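Long-range contact in nucleoporin nup120 (PDB 4GQ2), which serves as a structural component of the nuclear pore complex in fission yeast and can offer docking sites to transiently associated nuclear transport factors: residues 654-666 / 792-805. Residues are numbered along the deposited sequence; the frame is centred on the assembly and turned at random.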
# COMPACT_ATOMS: atom_id res chain seq x y z
N ILE A 654 -23.23 -13.75 10.25
CA ILE A 654 -22.69 -12.92 9.17
C ILE A 654 -23.34 -11.54 9.17
O ILE A 654 -22.69 -10.54 8.88
CB ILE A 654 -22.82 -13.61 7.78
CG1 ILE A 654 -21.77 -14.70 7.65
CG2 ILE A 654 -22.65 -12.61 6.64
CD1 ILE A 654 -22.15 -15.80 6.68
N GLN A 655 -24.62 -11.48 9.52
CA GLN A 655 -25.30 -10.20 9.66
C GLN A 655 -24.72 -9.39 10.82
O GLN A 655 -24.51 -8.19 10.68
CB GLN A 655 -26.82 -10.38 9.80
CG GLN A 655 -27.55 -10.70 8.50
CD GLN A 655 -27.54 -9.55 7.50
OE1 GLN A 655 -27.06 -9.70 6.37
NE2 GLN A 655 -28.07 -8.40 7.90
N ARG A 656 -24.45 -10.05 11.94
CA ARG A 656 -23.85 -9.38 13.10
C ARG A 656 -22.48 -8.79 12.79
O ARG A 656 -22.19 -7.66 13.17
CB ARG A 656 -23.71 -10.34 14.29
CG ARG A 656 -24.93 -10.45 15.18
CD ARG A 656 -24.58 -10.31 16.65
NE ARG A 656 -23.76 -11.41 17.16
CZ ARG A 656 -23.00 -11.35 18.25
NH1 ARG A 656 -22.93 -10.23 18.96
NH2 ARG A 656 -22.29 -12.41 18.62
N LEU A 657 -21.65 -9.57 12.09
CA LEU A 657 -20.25 -9.20 11.84
C LEU A 657 -20.13 -7.97 10.96
O LEU A 657 -19.26 -7.13 11.18
CB LEU A 657 -19.48 -10.38 11.24
CG LEU A 657 -19.29 -11.61 12.14
CD1 LEU A 657 -18.86 -12.83 11.35
CD2 LEU A 657 -18.30 -11.33 13.27
N ARG A 658 -21.02 -7.86 9.98
CA ARG A 658 -21.01 -6.74 9.04
C ARG A 658 -21.89 -5.57 9.47
O ARG A 658 -21.96 -4.55 8.78
CB ARG A 658 -21.41 -7.22 7.64
CG ARG A 658 -22.84 -7.74 7.54
CD ARG A 658 -23.06 -8.49 6.24
NE ARG A 658 -22.95 -7.60 5.09
CZ ARG A 658 -22.93 -7.99 3.83
NH1 ARG A 658 -23.01 -9.29 3.53
NH2 ARG A 658 -22.81 -7.09 2.86
N SER A 659 -22.57 -5.73 10.61
CA SER A 659 -23.46 -4.70 11.13
C SER A 659 -22.68 -3.58 11.77
O SER A 659 -21.91 -3.81 12.70
CB SER A 659 -24.42 -5.30 12.16
OG SER A 659 -25.41 -6.09 11.54
N PHE A 660 -22.88 -2.36 11.27
CA PHE A 660 -22.21 -1.17 11.82
C PHE A 660 -23.12 0.04 11.84
O PHE A 660 -23.87 0.30 10.89
CB PHE A 660 -20.94 -0.85 11.03
CG PHE A 660 -19.91 -1.93 11.09
CD1 PHE A 660 -19.12 -2.08 12.22
CD2 PHE A 660 -19.74 -2.80 10.02
CE1 PHE A 660 -18.17 -3.10 12.28
CE2 PHE A 660 -18.79 -3.81 10.07
CZ PHE A 660 -18.00 -3.96 11.21
N ASP A 661 -23.05 0.80 12.94
CA ASP A 661 -23.69 2.11 13.02
C ASP A 661 -23.13 3.07 11.98
O ASP A 661 -22.07 2.83 11.39
CB ASP A 661 -23.51 2.71 14.42
CG ASP A 661 -24.80 2.75 15.21
OD1 ASP A 661 -25.87 2.46 14.64
OD2 ASP A 661 -24.75 3.09 16.41
N ILE A 662 -23.86 4.15 11.74
CA ILE A 662 -23.35 5.20 10.88
C ILE A 662 -23.32 6.51 11.66
O ILE A 662 -24.31 6.91 12.28
CB ILE A 662 -24.12 5.31 9.54
CG1 ILE A 662 -23.32 6.15 8.52
CG2 ILE A 662 -25.53 5.86 9.74
CD1 ILE A 662 -23.77 6.00 7.08
N TYR A 663 -22.15 7.15 11.66
CA TYR A 663 -22.01 8.45 12.28
C TYR A 663 -22.20 9.53 11.24
O TYR A 663 -22.30 9.24 10.04
CB TYR A 663 -20.66 8.57 12.99
CG TYR A 663 -20.63 7.79 14.28
CD1 TYR A 663 -21.05 8.37 15.48
CD2 TYR A 663 -20.22 6.46 14.30
CE1 TYR A 663 -21.04 7.65 16.66
CE2 TYR A 663 -20.21 5.74 15.48
CZ TYR A 663 -20.62 6.33 16.66
OH TYR A 663 -20.60 5.61 17.83
N ASN A 664 -22.28 10.77 11.69
CA ASN A 664 -22.50 11.89 10.80
C ASN A 664 -21.27 12.15 9.95
O ASN A 664 -20.16 12.30 10.47
CB ASN A 664 -22.87 13.13 11.61
CG ASN A 664 -23.96 12.85 12.64
OD1 ASN A 664 -23.67 12.67 13.82
ND2 ASN A 664 -25.21 12.80 12.19
N HIS A 665 -21.46 12.15 8.63
CA HIS A 665 -20.42 12.54 7.69
C HIS A 665 -20.08 13.98 7.92
O HIS A 665 -20.96 14.81 8.16
CB HIS A 665 -20.88 12.34 6.26
CG HIS A 665 -19.84 12.73 5.24
ND1 HIS A 665 -18.75 11.99 4.99
CD2 HIS A 665 -19.77 13.84 4.40
CE1 HIS A 665 -18.01 12.59 4.04
NE2 HIS A 665 -18.63 13.72 3.67
N SER A 666 -18.79 14.30 7.86
CA SER A 666 -18.33 15.60 8.31
C SER A 666 -17.90 16.57 7.23
O SER A 666 -17.54 16.18 6.12
CB SER A 666 -17.19 15.45 9.32
OG SER A 666 -16.58 16.70 9.57
N HIS A 792 -12.84 6.89 15.86
CA HIS A 792 -13.82 5.81 15.91
C HIS A 792 -14.97 5.99 14.94
O HIS A 792 -15.47 5.02 14.37
CB HIS A 792 -14.35 5.63 17.34
CG HIS A 792 -15.33 4.50 17.48
ND1 HIS A 792 -14.95 3.22 17.66
CD2 HIS A 792 -16.73 4.48 17.42
CE1 HIS A 792 -16.03 2.43 17.73
NE2 HIS A 792 -17.12 3.20 17.58
N ALA A 793 -15.40 7.24 14.74
CA ALA A 793 -16.53 7.51 13.85
C ALA A 793 -16.16 7.26 12.40
O ALA A 793 -16.96 6.73 11.64
CB ALA A 793 -17.06 8.92 14.05
N THR A 794 -14.95 7.66 12.01
CA THR A 794 -14.50 7.47 10.62
C THR A 794 -14.35 5.98 10.29
O THR A 794 -14.86 5.51 9.27
CB THR A 794 -13.23 8.28 10.34
OG1 THR A 794 -13.48 9.66 10.64
CG2 THR A 794 -12.81 8.17 8.87
N VAL A 795 -13.69 5.24 11.17
CA VAL A 795 -13.58 3.80 11.01
C VAL A 795 -14.97 3.20 10.80
O VAL A 795 -15.25 2.63 9.74
CB VAL A 795 -12.88 3.14 12.22
CG1 VAL A 795 -12.80 1.63 12.02
CG2 VAL A 795 -11.49 3.73 12.42
N ILE A 796 -15.84 3.37 11.80
CA ILE A 796 -17.19 2.81 11.78
C ILE A 796 -17.95 3.21 10.52
O ILE A 796 -18.57 2.36 9.87
CB ILE A 796 -17.98 3.18 13.07
CG1 ILE A 796 -17.58 2.26 14.23
CG2 ILE A 796 -19.49 3.11 12.86
CD1 ILE A 796 -18.02 0.82 14.08
N SER A 797 -17.87 4.48 10.14
CA SER A 797 -18.52 4.96 8.92
C SER A 797 -17.97 4.27 7.68
O SER A 797 -18.74 3.83 6.82
CB SER A 797 -18.38 6.48 8.78
OG SER A 797 -18.87 7.13 9.94
N SER A 798 -16.64 4.17 7.60
CA SER A 798 -15.95 3.49 6.49
C SER A 798 -16.40 2.04 6.38
O SER A 798 -16.70 1.57 5.28
CB SER A 798 -14.44 3.54 6.68
OG SER A 798 -13.98 4.87 6.77
N LEU A 799 -16.45 1.35 7.51
CA LEU A 799 -16.95 -0.03 7.55
C LEU A 799 -18.39 -0.12 7.09
O LEU A 799 -18.75 -1.03 6.34
CB LEU A 799 -16.80 -0.64 8.96
CG LEU A 799 -15.36 -0.84 9.45
CD1 LEU A 799 -15.36 -1.43 10.85
CD2 LEU A 799 -14.55 -1.71 8.49
N SER A 800 -19.22 0.83 7.52
CA SER A 800 -20.61 0.90 7.09
C SER A 800 -20.71 1.03 5.58
O SER A 800 -21.46 0.30 4.94
CB SER A 800 -21.34 2.06 7.78
OG SER A 800 -22.70 2.09 7.41
N ALA A 801 -19.92 1.93 5.00
CA ALA A 801 -19.88 2.12 3.55
C ALA A 801 -19.48 0.85 2.80
O ALA A 801 -19.82 0.68 1.62
CB ALA A 801 -18.96 3.26 3.18
N ILE A 802 -18.75 -0.04 3.47
CA ILE A 802 -18.28 -1.27 2.85
C ILE A 802 -19.38 -2.31 2.83
O ILE A 802 -19.56 -3.00 1.84
CB ILE A 802 -17.03 -1.84 3.57
CG1 ILE A 802 -15.84 -0.88 3.43
CG2 ILE A 802 -16.67 -3.22 3.03
CD1 ILE A 802 -14.73 -1.11 4.44
N PHE A 803 -20.11 -2.43 3.94
CA PHE A 803 -21.04 -3.55 4.11
C PHE A 803 -22.53 -3.27 3.93
O PHE A 803 -23.29 -4.19 3.64
CB PHE A 803 -20.80 -4.25 5.44
CG PHE A 803 -19.44 -4.88 5.56
CD1 PHE A 803 -19.14 -6.06 4.90
CD2 PHE A 803 -18.46 -4.28 6.35
CE1 PHE A 803 -17.89 -6.64 5.01
CE2 PHE A 803 -17.20 -4.85 6.46
CZ PHE A 803 -16.92 -6.04 5.79
N ILE A 804 -22.97 -2.02 4.12
CA ILE A 804 -24.42 -1.76 4.05
C ILE A 804 -24.84 -1.47 2.62
O ILE A 804 -24.42 -0.47 2.03
CB ILE A 804 -24.94 -0.77 5.13
CG1 ILE A 804 -24.58 0.69 4.82
CG2 ILE A 804 -24.49 -1.21 6.53
CD1 ILE A 804 -25.72 1.50 4.25
N ARG A 805 -25.65 -2.37 2.08
CA ARG A 805 -25.87 -2.47 0.63
C ARG A 805 -27.33 -2.31 0.22
O ARG A 805 -28.24 -2.38 1.06
CB ARG A 805 -25.36 -3.83 0.14
CG ARG A 805 -24.02 -4.26 0.72
CD ARG A 805 -23.49 -5.53 0.06
NE ARG A 805 -23.58 -5.43 -1.39
CZ ARG A 805 -22.75 -4.72 -2.16
NH1 ARG A 805 -21.75 -4.03 -1.62
NH2 ARG A 805 -22.94 -4.69 -3.47
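In the helical domain of nup120, the end of helix 646-658 and the extended chain after it run along helix 790-803, with Arg658 set against Phe803, Phe660 against Leu799 and Tyr663 against Ala793. This connection is laid over the helix on its way to the short antiparallel strand pair 664-665/780-781. The CA register shows that the two run antiparallel: Arg658 pairs with Phe803, Phe660 with Ser800, Ile662 with Ser797 and Tyr663 with Ala793.

Phe660 packs one ring face on Leu799, with Ile796 and Phe803 meeting opposite ends of the ring obliquely. Leu799 CB stands 3.8 Å from the ring centroid and 12° off its normal, a CH-pi contact. Ile796 CD1 meets Phe660 CD1 at 3.6 Å, and Phe803 CD2 reaches Phe660 CE2. Phe689 of helix 672-703 touches both phenylalanines and extends the apolar cluster. A serine in place of Phe660 would probably leave Leu799 CB without the ring face it packs on and open a gap beside Ile796 CD1 and Phe803 CD2.

Farther along, Tyr663 lays its ring beside the helix, CG 3.8 Å from Ala793 CB. Ile796 CG2 comes up at the edge of that ring, 3.7 Å from Tyr663 CD2; Ile796 thus serves both aromatics by separate branches, CG2 for Tyr663 and CD1 for Phe660.

At the other end, Arg658 CB packs on Phe803 CG at 3.7 Å, and the long side chain bends at chi3 (-66°), carrying the guanidinium past the ring to the helix C-terminus. NH1 makes a salt bridge with Asp728 of helix 719-739, which probably balances the charge of this guanidinium. Arg658 NH2 donates in plane to a lone pair of Phe803 O, 3.0 Å away with an N-H...O angle of 161°.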